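Local coordinates for calcium homeostasis modulator protein 5 (Homo sapiens, PDB 7D60) that assembles into undecameric membrane channels that may conduct ions through a large pore, with gating likely regulated by membrane lipids, at residues R75-C80 with C94-V99; W150-K155 with G159-L164. All coordinates share one frame; numbering follows the deposited sequence.

Interaction 1. Residues R75-C80 with C94-V99. With PA8 (1,2-dioctanoyl-sn-glycero-3-phosphate), chain N.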
loop_
_atom_site.group_PDB
_atom_site.type_symbol
_atom_site.label_atom_id
_atom_site.label_comp_id
_atom_site.label_asym_id
_atom_site.label_seq_id
_atom_site.Cartn_x
_atom_site.Cartn_y
_atom_site.Cartn_z
ATOM N N ARG A 75 52.429 11.975 2.586
ATOM C CA ARG A 75 53.156 12.436 3.759
ATOM C C ARG A 75 54.652 12.236 3.625
ATOM O O ARG A 75 55.420 13.001 4.208
ATOM C CB ARG A 75 52.672 11.718 5.012
ATOM C CG ARG A 75 51.267 12.053 5.388
ATOM C CD ARG A 75 50.877 11.441 6.704
ATOM N NE ARG A 75 50.680 10.003 6.619
ATOM C CZ ARG A 75 50.518 9.218 7.677
ATOM N NH1 ARG A 75 50.551 9.744 8.891
ATOM N NH2 ARG A 75 50.335 7.916 7.527
ATOM N N LEU A 76 55.081 11.237 2.870
ATOM C CA LEU A 76 56.495 10.949 2.712
ATOM C C LEU A 76 57.183 11.879 1.728
ATOM O O LEU A 76 58.341 12.247 1.948
ATOM C CB LEU A 76 56.675 9.500 2.259
ATOM C CG LEU A 76 58.090 8.934 2.184
ATOM C CD1 LEU A 76 58.659 8.771 3.569
ATOM C CD2 LEU A 76 58.081 7.616 1.456
ATOM N N PHE A 77 56.499 12.293 0.661
ATOM C CA PHE A 77 57.163 12.951 -0.451
ATOM C C PHE A 77 56.928 14.451 -0.550
ATOM O O PHE A 77 57.661 15.112 -1.285
ATOM C CB PHE A 77 56.737 12.306 -1.776
ATOM C CG PHE A 77 57.416 11.002 -2.054
ATOM C CD1 PHE A 77 58.795 10.928 -2.127
ATOM C CD2 PHE A 77 56.676 9.846 -2.232
ATOM C CE1 PHE A 77 59.422 9.726 -2.377
ATOM C CE2 PHE A 77 57.298 8.645 -2.482
ATOM C CZ PHE A 77 58.672 8.586 -2.555
ATOM N N THR A 78 55.938 15.002 0.151
ATOM C CA THR A 78 55.609 16.417 0.016
ATOM C C THR A 78 56.707 17.282 0.617
ATOM O O THR A 78 57.015 17.169 1.806
ATOM C CB THR A 78 54.277 16.720 0.688
ATOM O OG1 THR A 78 53.267 15.866 0.151
ATOM C CG2 THR A 78 53.881 18.148 0.451
ATOM N N GLY A 79 57.304 18.136 -0.204
ATOM C CA GLY A 79 58.396 18.965 0.256
ATOM C C GLY A 79 59.721 18.255 0.328
ATOM O O GLY A 79 60.557 18.610 1.159
ATOM N N CYS A 80 59.940 17.260 -0.531
ATOM C CA CYS A 80 61.139 16.432 -0.458
ATOM C C CYS A 80 62.389 17.203 -0.861
ATOM O O CYS A 80 63.427 17.094 -0.202
ATOM C CB CYS A 80 60.964 15.199 -1.345
ATOM S SG CYS A 80 62.473 14.284 -1.691
ATOM N N CYS A 94 67.939 3.179 6.253
ATOM C CA CYS A 94 67.212 2.168 5.501
ATOM C C CYS A 94 65.738 2.110 5.878
ATOM O O CYS A 94 65.040 1.180 5.466
ATOM C CB CYS A 94 67.866 0.799 5.703
ATOM S SG CYS A 94 67.650 -0.374 4.335
ATOM N N ARG A 95 65.245 3.073 6.657
ATOM C CA ARG A 95 63.818 3.123 6.948
ATOM C C ARG A 95 63.015 3.668 5.771
ATOM O O ARG A 95 61.833 3.333 5.630
ATOM C CB ARG A 95 63.565 3.953 8.215
ATOM C CG ARG A 95 62.124 3.898 8.696
ATOM C CD ARG A 95 61.863 4.431 10.076
ATOM N NE ARG A 95 60.440 4.726 10.228
ATOM C CZ ARG A 95 59.488 3.823 10.454
ATOM N NH1 ARG A 95 59.783 2.534 10.580
ATOM N NH2 ARG A 95 58.229 4.216 10.565
ATOM N N PHE A 96 63.647 4.460 4.898
ATOM C CA PHE A 96 62.966 4.969 3.711
ATOM C C PHE A 96 62.533 3.845 2.778
ATOM O O PHE A 96 61.460 3.921 2.172
ATOM C CB PHE A 96 63.875 5.944 2.967
ATOM C CG PHE A 96 63.365 6.328 1.612
ATOM C CD1 PHE A 96 62.250 7.135 1.485
ATOM C CD2 PHE A 96 63.990 5.872 0.463
ATOM C CE1 PHE A 96 61.775 7.492 0.243
ATOM C CE2 PHE A 96 63.517 6.222 -0.783
ATOM C CZ PHE A 96 62.408 7.034 -0.892
ATOM N N PHE A 97 63.332 2.784 2.677
ATOM C CA PHE A 97 62.945 1.645 1.858
ATOM C C PHE A 97 61.921 0.764 2.553
ATOM O O PHE A 97 61.164 0.060 1.880
ATOM C CB PHE A 97 64.176 0.827 1.484
ATOM C CG PHE A 97 65.146 1.573 0.627
ATOM C CD1 PHE A 97 64.900 1.749 -0.722
ATOM C CD2 PHE A 97 66.300 2.108 1.173
ATOM C CE1 PHE A 97 65.790 2.441 -1.516
ATOM C CE2 PHE A 97 67.195 2.802 0.383
ATOM C CZ PHE A 97 66.938 2.967 -0.963
ATOM N N TYR A 98 61.877 0.782 3.883
ATOM C CA TYR A 98 60.861 0.007 4.584
ATOM C C TYR A 98 59.490 0.649 4.442
ATOM O O TYR A 98 58.479 -0.056 4.344
ATOM C CB TYR A 98 61.232 -0.149 6.057
ATOM C CG TYR A 98 60.200 -0.902 6.866
ATOM C CD1 TYR A 98 60.137 -2.285 6.827
ATOM C CD2 TYR A 98 59.289 -0.227 7.671
ATOM C CE1 TYR A 98 59.194 -2.977 7.560
ATOM C CE2 TYR A 98 58.344 -0.908 8.402
ATOM C CZ TYR A 98 58.302 -2.280 8.345
ATOM O OH TYR A 98 57.356 -2.952 9.082
ATOM N N VAL A 99 59.429 1.980 4.452
ATOM C CA VAL A 99 58.150 2.656 4.266
ATOM C C VAL A 99 57.702 2.540 2.817
ATOM O O VAL A 99 56.538 2.235 2.543
ATOM C CB VAL A 99 58.240 4.122 4.724
ATOM C CG1 VAL A 99 56.902 4.806 4.568
ATOM C CG2 VAL A 99 58.677 4.191 6.162
HETATM O O1 PA8 N . 50.381 -1.082 9.673
HETATM O O2 PA8 N . 52.660 -1.953 9.363
HETATM P P1 PA8 N . 51.213 -2.337 9.557
HETATM O O3 PA8 N . 51.078 -3.149 10.823
HETATM O O4 PA8 N . 50.686 -3.229 8.273
HETATM C C1 PA8 N . 51.240 -4.493 8.046
HETATM C C2 PA8 N . 52.133 -4.407 6.810
HETATM C C3 PA8 N . 53.597 -4.382 7.245
HETATM O O5 PA8 N . 54.318 -5.351 6.542
HETATM C C4 PA8 N . 55.129 -4.831 5.530
HETATM O O6 PA8 N . 54.660 -4.139 4.700
HETATM C C5 PA8 N . 56.616 -5.150 5.467
HETATM C C6 PA8 N . 57.196 -4.799 4.099
HETATM C C7 PA8 N . 58.679 -4.445 4.158
HETATM O O7 PA8 N . 51.909 -5.507 5.972
HETATM C C12 PA8 N . 51.480 -5.210 4.669
HETATM O O8 PA8 N . 51.182 -4.102 4.365
HETATM C C13 PA8 N . 51.393 -6.332 3.632
HETATM C C14 PA8 N . 50.249 -6.137 2.638
HETATM C C15 PA8 N . 49.879 -7.425 1.908
HETATM C C16 PA8 N . 50.787 -7.728 0.718
HETATM C C17 PA8 N . 49.999 -8.261 -0.479
HETATM C C18 PA8 N . 50.897 -8.679 -1.640
HETATM C C19 PA8 N . 50.173 -9.555 -2.657
#
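L76 reaches across to F96 and V99 where helix 71-77, just past the S2 membrane helix, packs against the start of helix 95-106, within which S3 begins. This is a small buried helix-helix contact at the probably cytoplasmic end of the S2-S3 pair, made wholly of apolar side chains. L76 points toward its partners with CG anti to the backbone N (chi1 -173°), which brings CD2 to 3.9 Å from F96 CE1; the two side chains cross at about a right angle. The same methyl comes within 4.4 Å of V99 CG1 and also lies over the rim of one face of the F77 ring, touching both its neighbour in sequence and the residues of helix 95-106. F77 follows, its CE1 arriving at the edge of the F96 ring, 4.2 Å from F96 CE1; it also packs on C203 of a neighbouring subunit. F96 is backed in turn by I87 and F88 of the intervening loop. T78 bonds through OG1 to W74 O and packs on V207 of the same neighbouring subunit. F77 to C80 form a type II turn with G79 at its third position, where a side chain would be jammed against the T78 carbonyl O. On the lipid side of helix 95-106, PA8 C7 lies 3.7 Å from Y98 CD1.

Interaction 2. Residues W150-K155 with G159-L164; sequences WEELHK and GKTSML
E152 and T161 meet where the loop between helices 138-141 and 168-203, probably extracellular, doubles back on itself without any regular helix or strand. Their side chains slide past each other in opposite directions, and the T161 methyl CG2 sits 3.4 Å from E152 OE1 and 4.0 Å from E152 CB. With CG2 anti to the backbone N and OG1 beside it (chi1 -49°), T161 offers its methyl to the glutamate and its hydroxyl to K155, whose CB lies 3.4 Å from T161 OG1. K155 adds its CD, 4.0 Å from K160 O, before its bent chain carries the amine away. An alanine in place of T161 has neither this methyl nor the hydroxyl, which would probably leave E152 OE1 without its neighbour and open a gap beside K155 CB. Further out, S162 centres an inverse gamma turn, closed by a weak bond from M163 N to T161 O, and T161 O also takes a weak bond from N168 ND2. M163 packs on P146 and E148, while W150 and L153 lean on L138, and R133 bonds to W150 O. K155 touches C43, whose disulfide to C158 ties the connection between the segments to the chain between S1 and S2. The chemistry is thus mixed: a methyl lies against a carboxylate oxygen, and a hydroxyl beside a lysine's CB.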
loop_
_atom_site.group_PDB
_atom_site.type_symbol
_atom_site.label_atom_id
_atom_site.label_comp_id
_atom_site.label_asym_id
_atom_site.label_seq_id
_atom_site.Cartn_x
_atom_site.Cartn_y
_atom_site.Cartn_z
ATOM N N TRP A 150 47.942 -27.431 -35.895
ATOM C CA TRP A 150 49.143 -26.612 -35.842
ATOM C C TRP A 150 49.056 -25.368 -36.713
ATOM O O TRP A 150 50.011 -24.585 -36.734
ATOM C CB TRP A 150 50.358 -27.435 -36.272
ATOM C CG TRP A 150 50.929 -28.298 -35.199
ATOM C CD1 TRP A 150 52.067 -28.070 -34.485
ATOM C CD2 TRP A 150 50.399 -29.539 -34.725
ATOM N NE1 TRP A 150 52.277 -29.089 -33.592
ATOM C CE2 TRP A 150 51.266 -30.004 -33.719
ATOM C CE3 TRP A 150 49.275 -30.302 -35.051
ATOM C CZ2 TRP A 150 51.042 -31.195 -33.036
ATOM C CZ3 TRP A 150 49.055 -31.483 -34.373
ATOM C CH2 TRP A 150 49.935 -31.920 -33.380
ATOM N N GLU A 151 47.957 -25.172 -37.438
ATOM C CA GLU A 151 47.859 -24.048 -38.359
ATOM C C GLU A 151 46.599 -23.231 -38.117
ATOM O O GLU A 151 46.610 -22.007 -38.273
ATOM C CB GLU A 151 47.894 -24.542 -39.805
ATOM C CG GLU A 151 49.292 -24.755 -40.352
ATOM C CD GLU A 151 49.771 -26.185 -40.183
ATOM O OE1 GLU A 151 48.932 -27.065 -39.899
ATOM O OE2 GLU A 151 50.986 -26.429 -40.331
ATOM N N GLU A 152 45.509 -23.892 -37.743
ATOM C CA GLU A 152 44.222 -23.232 -37.571
ATOM C C GLU A 152 43.761 -23.257 -36.119
ATOM O O GLU A 152 42.562 -23.332 -35.847
ATOM C CB GLU A 152 43.169 -23.869 -38.473
ATOM C CG GLU A 152 43.654 -24.137 -39.885
ATOM C CD GLU A 152 42.619 -24.837 -40.742
ATOM O OE1 GLU A 152 41.541 -25.182 -40.216
ATOM O OE2 GLU A 152 42.886 -25.040 -41.945
ATOM N N LEU A 153 44.703 -23.195 -35.174
ATOM C CA LEU A 153 44.320 -23.159 -33.768
ATOM C C LEU A 153 43.720 -21.813 -33.389
ATOM O O LEU A 153 42.791 -21.759 -32.577
ATOM C CB LEU A 153 45.523 -23.476 -32.879
ATOM C CG LEU A 153 45.292 -23.468 -31.363
ATOM C CD1 LEU A 153 44.162 -24.397 -30.970
ATOM C CD2 LEU A 153 46.547 -23.824 -30.612
ATOM N N HIS A 154 44.183 -20.725 -34.011
ATOM C CA HIS A 154 43.718 -19.392 -33.651
ATOM C C HIS A 154 42.302 -19.092 -34.119
ATOM O O HIS A 154 41.819 -17.989 -33.861
ATOM C CB HIS A 154 44.672 -18.333 -34.198
ATOM C CG HIS A 154 44.851 -18.380 -35.682
ATOM N ND1 HIS A 154 45.950 -18.958 -36.278
ATOM C CD2 HIS A 154 44.084 -17.903 -36.689
ATOM C CE1 HIS A 154 45.846 -18.846 -37.589
ATOM N NE2 HIS A 154 44.724 -18.210 -37.864
ATOM N N LYS A 155 41.626 -20.026 -34.781
ATOM C CA LYS A 155 40.240 -19.855 -35.174
ATOM C C LYS A 155 39.277 -20.640 -34.300
ATOM O O LYS A 155 38.079 -20.640 -34.579
ATOM C CB LYS A 155 40.052 -20.263 -36.636
ATOM C CG LYS A 155 40.385 -19.170 -37.622
ATOM C CD LYS A 155 40.047 -19.587 -39.031
ATOM C CE LYS A 155 41.237 -20.238 -39.696
ATOM N NZ LYS A 155 42.443 -19.381 -39.599
ATOM N N GLY A 159 34.650 -20.278 -33.815
ATOM C CA GLY A 159 34.109 -21.314 -34.664
ATOM C C GLY A 159 34.708 -21.187 -36.053
ATOM O O GLY A 159 35.774 -20.590 -36.239
ATOM N N LYS A 160 33.992 -21.738 -37.037
ATOM C CA LYS A 160 34.341 -21.670 -38.462
ATOM C C LYS A 160 35.733 -22.248 -38.725
ATOM O O LYS A 160 36.634 -21.578 -39.230
ATOM C CB LYS A 160 34.224 -20.236 -39.003
ATOM C CG LYS A 160 32.956 -19.499 -38.595
ATOM C CD LYS A 160 33.208 -18.006 -38.472
ATOM C CE LYS A 160 33.496 -17.377 -39.826
ATOM N NZ LYS A 160 33.647 -15.895 -39.737
ATOM N N THR A 161 35.899 -23.509 -38.346
ATOM C CA THR A 161 37.133 -24.238 -38.595
ATOM C C THR A 161 36.759 -25.620 -39.101
ATOM O O THR A 161 35.857 -26.260 -38.551
ATOM C CB THR A 161 37.983 -24.338 -37.330
ATOM O OG1 THR A 161 38.102 -23.041 -36.743
ATOM C CG2 THR A 161 39.376 -24.812 -37.678
ATOM N N SER A 162 37.435 -26.074 -40.153
ATOM C CA SER A 162 37.080 -27.337 -40.799
ATOM C C SER A 162 37.903 -28.493 -40.229
ATOM O O SER A 162 38.685 -29.141 -40.920
ATOM C CB SER A 162 37.258 -27.222 -42.308
ATOM O OG SER A 162 36.624 -28.296 -42.981
ATOM N N MET A 163 37.729 -28.735 -38.932
ATOM C CA MET A 163 38.333 -29.896 -38.289
ATOM C C MET A 163 37.341 -30.556 -37.334
ATOM O O MET A 163 37.656 -30.817 -36.172
ATOM C CB MET A 163 39.648 -29.551 -37.587
ATOM C CG MET A 163 39.632 -28.334 -36.689
ATOM S SD MET A 163 41.269 -27.950 -36.039
ATOM C CE MET A 163 41.788 -29.561 -35.469
ATOM N N LEU A 164 36.115 -30.829 -37.833
ATOM C CA LEU A 164 35.145 -31.733 -37.206
ATOM C C LEU A 164 34.682 -31.274 -35.827
ATOM O O LEU A 164 35.239 -31.720 -34.818
ATOM C CB LEU A 164 35.708 -33.155 -37.122
ATOM C CG LEU A 164 34.677 -34.278 -37.048
ATOM C CD1 LEU A 164 33.711 -34.189 -38.213
ATOM C CD2 LEU A 164 35.368 -35.627 -37.030
#

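In the fold
The two contacts lie toward what are probably the cytoplasmic and extracellular ends of the membrane-spanning part of the subunit. Their centres are 55 Å apart, their nearest atoms about 43 Å, on opposite sides of the chain's centre. They come in series: interaction 1 closes in helix 95-106, within which S3 begins; S3 continues through helices 109-120 and 123-130, and the chain then passes helix 138-141 to reach interaction 2, in the loop before helix 168-203, which contains S4. Interaction 1 is buried, near bound lipid and a neighbouring subunit, whereas interaction 2 is at the surface, far from the lipid beside interaction 1. They share no direct touch.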